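Local structure of superoxide dismutase [Cu-Zn] (Bacteroidetes bacterium GWA2_30_7, 7B4P) at residues A[51-56]-A[124-129]. The protein probably catalyses the dismutation of superoxide into dioxygen and hydrogen peroxide, using a copper ion that is alternately reduced and reoxidised. Numbering follows the deposited sequence.
With CU (copper (II) ion), chain E.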
ATOM      1  N   HIS A  51      -3.813  14.115   3.103  1.00 76.08           N
ATOM      2  CA  HIS A  51      -4.955  13.395   3.732  1.00 77.48           C
ATOM      3  C   HIS A  51      -4.788  11.877   3.612  1.00 76.63           C
ATOM      4  O   HIS A  51      -4.101  11.421   2.677  1.00 73.91           O
ATOM      5  CB  HIS A  51      -6.283  13.813   3.087  1.00 79.23           C
ATOM      6  CG  HIS A  51      -6.486  15.286   2.968  1.00 79.87           C
ATOM      7  ND1 HIS A  51      -6.727  15.900   1.754  1.00 79.62           N
ATOM      8  CD2 HIS A  51      -6.494  16.265   3.896  1.00 81.37           C
ATOM      9  CE1 HIS A  51      -6.872  17.195   1.940  1.00 81.10           C
ATOM     10  NE2 HIS A  51      -6.732  17.444   3.246  1.00 82.16           N
ATOM     11  N   ILE A  52      -5.421  11.138   4.529  1.00 79.12           N
ATOM     12  CA  ILE A  52      -5.690   9.674   4.414  1.00 79.90           C
ATOM     13  C   ILE A  52      -7.091   9.508   3.811  1.00 82.40           C
ATOM     14  O   ILE A  52      -8.044  10.071   4.381  1.00 85.28           O
ATOM     15  CB  ILE A  52      -5.557   8.972   5.783  1.00 81.37           C
ATOM     16  CG1 ILE A  52      -4.144   9.105   6.358  1.00 79.97           C
ATOM     17  CG2 ILE A  52      -5.994   7.518   5.688  1.00 82.51           C
ATOM     18  CD1 ILE A  52      -4.043   8.775   7.831  1.00 82.03           C
ATOM     19  N   HIS A  53      -7.204   8.782   2.695  1.00 82.45           N
ATOM     20  CA  HIS A  53      -8.474   8.534   1.960  1.00 85.74           C
ATOM     21  C   HIS A  53      -8.962   7.108   2.248  1.00 87.67           C
ATOM     22  O   HIS A  53      -8.120   6.254   2.568  1.00 85.81           O
ATOM     23  CB  HIS A  53      -8.285   8.829   0.465  1.00 84.98           C
ATOM     24  CG  HIS A  53      -8.188  10.284   0.151  1.00 85.20           C
ATOM     25  ND1 HIS A  53      -9.032  10.902  -0.750  1.00 87.02           N
ATOM     26  CD2 HIS A  53      -7.365  11.247   0.621  1.00 83.80           C
ATOM     27  CE1 HIS A  53      -8.726  12.179  -0.830  1.00 86.93           C
ATOM     28  NE2 HIS A  53      -7.707  12.418   0.002  1.00 84.75           N
ATOM     29  N   GLU A  54     -10.274   6.875   2.142  1.00 91.73           N
ATOM     30  CA  GLU A  54     -10.965   5.670   2.684  1.00 95.04           C
ATOM     31  C   GLU A  54     -10.520   4.403   1.938  1.00 93.66           C
ATOM     32  O   GLU A  54     -10.332   3.374   2.615  1.00 93.74           O
ATOM     33  CB  GLU A  54     -12.488   5.845   2.648  1.00100.11           C
ATOM     34  CG  GLU A  54     -13.081   5.925   1.250  1.00101.53           C
ATOM     35  CD  GLU A  54     -14.522   6.405   1.215  1.00106.33           C
ATOM     36  OE1 GLU A  54     -15.293   6.001   2.109  1.00109.87           O
ATOM     37  OE2 GLU A  54     -14.868   7.182   0.298  1.00107.17           O
ATOM     38  N   CYS A  55     -10.363   4.462   0.611  1.00 92.57           N
ATOM     39  CA  CYS A  55      -9.984   3.300  -0.241  1.00 91.98           C
ATOM     40  C   CYS A  55      -8.471   3.314  -0.500  1.00 88.47           C
ATOM     41  O   CYS A  55      -7.941   4.383  -0.868  1.00 86.88           O
ATOM     42  CB  CYS A  55     -10.765   3.288  -1.552  1.00 93.65           C
ATOM     43  SG  CYS A  55     -12.480   2.728  -1.365  1.00 98.72           S
ATOM     44  N   GLY A  56      -7.811   2.168  -0.302  1.00 87.90           N
ATOM     45  CA  GLY A  56      -6.374   1.958  -0.573  1.00 85.41           C
ATOM     46  C   GLY A  56      -6.142   1.505  -2.005  1.00 85.33           C
ATOM     47  O   GLY A  56      -5.529   0.432  -2.199  1.00 84.98           O
ATOM     48  N   ILE A 124      -3.049  10.655   0.024  1.00 73.32           N
ATOM     49  CA  ILE A 124      -3.238  11.501  -1.194  1.00 73.96           C
ATOM     50  C   ILE A 124      -2.613  12.876  -0.936  1.00 73.31           C
ATOM     51  O   ILE A 124      -2.947  13.497   0.093  1.00 74.06           O
ATOM     52  CB  ILE A 124      -4.730  11.614  -1.569  1.00 76.69           C
ATOM     53  CG1 ILE A 124      -5.301  10.280  -2.058  1.00 77.41           C
ATOM     54  CG2 ILE A 124      -4.961  12.725  -2.583  1.00 77.67           C
ATOM     55  CD1 ILE A 124      -4.788   9.845  -3.413  1.00 76.85           C
ATOM     56  N   VAL A 125      -1.736  13.319  -1.839  1.00 72.36           N
ATOM     57  CA  VAL A 125      -1.203  14.711  -1.886  1.00 72.24           C
ATOM     58  C   VAL A 125      -1.957  15.449  -2.996  1.00 73.48           C
ATOM     59  O   VAL A 125      -2.079  14.884  -4.104  1.00 72.45           O
ATOM     60  CB  VAL A 125       0.320  14.731  -2.109  1.00 71.26           C
ATOM     61  CG1 VAL A 125       0.883  16.137  -1.970  1.00 72.22           C
ATOM     62  CG2 VAL A 125       1.037  13.778  -1.166  1.00 70.32           C
ATOM     63  N   HIS A 126      -2.462  16.649  -2.695  1.00 75.39           N
ATOM     64  CA  HIS A 126      -3.296  17.471  -3.611  1.00 78.02           C
ATOM     65  C   HIS A 126      -2.427  18.534  -4.291  1.00 78.48           C
ATOM     66  O   HIS A 126      -1.329  18.819  -3.778  1.00 77.75           O
ATOM     67  CB  HIS A 126      -4.478  18.085  -2.850  1.00 80.25           C
ATOM     68  CG  HIS A 126      -5.469  17.076  -2.380  1.00 81.04           C
ATOM     69  ND1 HIS A 126      -6.574  16.723  -3.129  1.00 82.88           N
ATOM     70  CD2 HIS A 126      -5.524  16.338  -1.250  1.00 80.73           C
ATOM     71  CE1 HIS A 126      -7.271  15.813  -2.478  1.00 83.57           C
ATOM     72  NE2 HIS A 126      -6.650  15.561  -1.320  1.00 82.22           N
ATOM     73  N   LYS A 127      -2.913  19.088  -5.404  1.00 80.37           N
ATOM     74  CA  LYS A 127      -2.218  20.132  -6.203  1.00 81.37           C
ATOM     75  C   LYS A 127      -2.211  21.452  -5.424  1.00 82.40           C
ATOM     76  O   LYS A 127      -1.152  22.103  -5.382  1.00 82.37           O
ATOM     77  CB  LYS A 127      -2.909  20.308  -7.558  1.00 83.85           C
ATOM     78  CG  LYS A 127      -2.257  21.312  -8.497  1.00 85.71           C
ATOM     79  CD  LYS A 127      -2.894  21.342  -9.868  1.00 88.52           C
ATOM     80  CE  LYS A 127      -2.022  22.007 -10.910  1.00 90.27           C
ATOM     81  NZ  LYS A 127      -2.570  21.821 -12.274  0.50 93.14           N
ATOM     82  N   ASN A 128      -3.355  21.825  -4.843  1.00 83.86           N
ATOM     83  CA  ASN A 128      -3.563  23.130  -4.161  1.00 85.52           C
ATOM     84  C   ASN A 128      -3.569  22.929  -2.643  1.00 84.85           C
ATOM     85  O   ASN A 128      -3.551  21.770  -2.186  1.00 82.13           O
ATOM     86  CB  ASN A 128      -4.857  23.808  -4.619  1.00 88.57           C
ATOM     87  CG  ASN A 128      -4.946  23.949  -6.123  1.00 89.88           C
ATOM     88  OD1 ASN A 128      -3.948  24.228  -6.785  1.00 89.27           O
ATOM     89  ND2 ASN A 128      -6.136  23.763  -6.668  1.00 92.15           N
ATOM     90  N   GLU A 129      -3.591  24.041  -1.906  1.00 87.51           N
ATOM     91  CA  GLU A 129      -3.623  24.093  -0.422  1.00 88.32           C
ATOM     92  C   GLU A 129      -4.997  23.625   0.072  1.00 89.97           C
ATOM     93  O   GLU A 129      -6.008  23.958  -0.580  1.00 92.45           O
ATOM     94  CB  GLU A 129      -3.325  25.521   0.042  1.00 90.93           C
ATOM     95  CG  GLU A 129      -3.284  25.694   1.550  1.00 92.29           C
ATOM     96  CD  GLU A 129      -3.005  27.115   2.009  1.00 95.49           C
ATOM     97  OE1 GLU A 129      -2.729  27.972   1.145  1.00 97.05           O
ATOM     98  OE2 GLU A 129      -3.062  27.363   3.229  1.00 97.59           O
TER
HETATM   99 CU    CU E 201      -7.299  14.421   0.267  1.00 90.29          CU
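His51 meets Ile124 as an antiparallel hydrogen-bonded pair, its N giving a bond to Ile124 O (3.2 Å) while its O accepts one from Ile124 N (3.0 Å). From this pair of backbone hydrogen bonds its side chain turns to the copper, which ND1 binds at 2.2 Å. With chi1 at -49° CG lies beside the backbone N, swinging the ring toward the metal, and chi2, at 123°, turns ND1 to it. The remote NE2 hydrogen-bonds Asp130, a second-shell carboxylate that would fix the rotation of the ring. This is the copper centre of the Cu,Zn superoxide dismutase beta-barrel, where histidines of neighbouring strands 46-53 and 122-126 converge on one ion; a zinc ion lies about 5 Å from the His51 side chain. Two residues on, His53 binds copper through NE2 (2.1 Å), and its ND1 is held by Gly67 O. CG1 of Ile124 sits over one face, 3.6 Å from the centroid of the His53 ring, a CH-pi contact, and CG2 lies 3.5 Å above the plane of the His126 ring, offset toward its rim; an alanine here would remove both and would probably leave a gap over the two rings. NE2 of His126, from the other strand, is the third ligand, at 2.1 Å from the copper; its ring is oblique to that of His51, with planes at 61°, and rim to rim with that of His53, while Gly141 O takes the bond from its ND1.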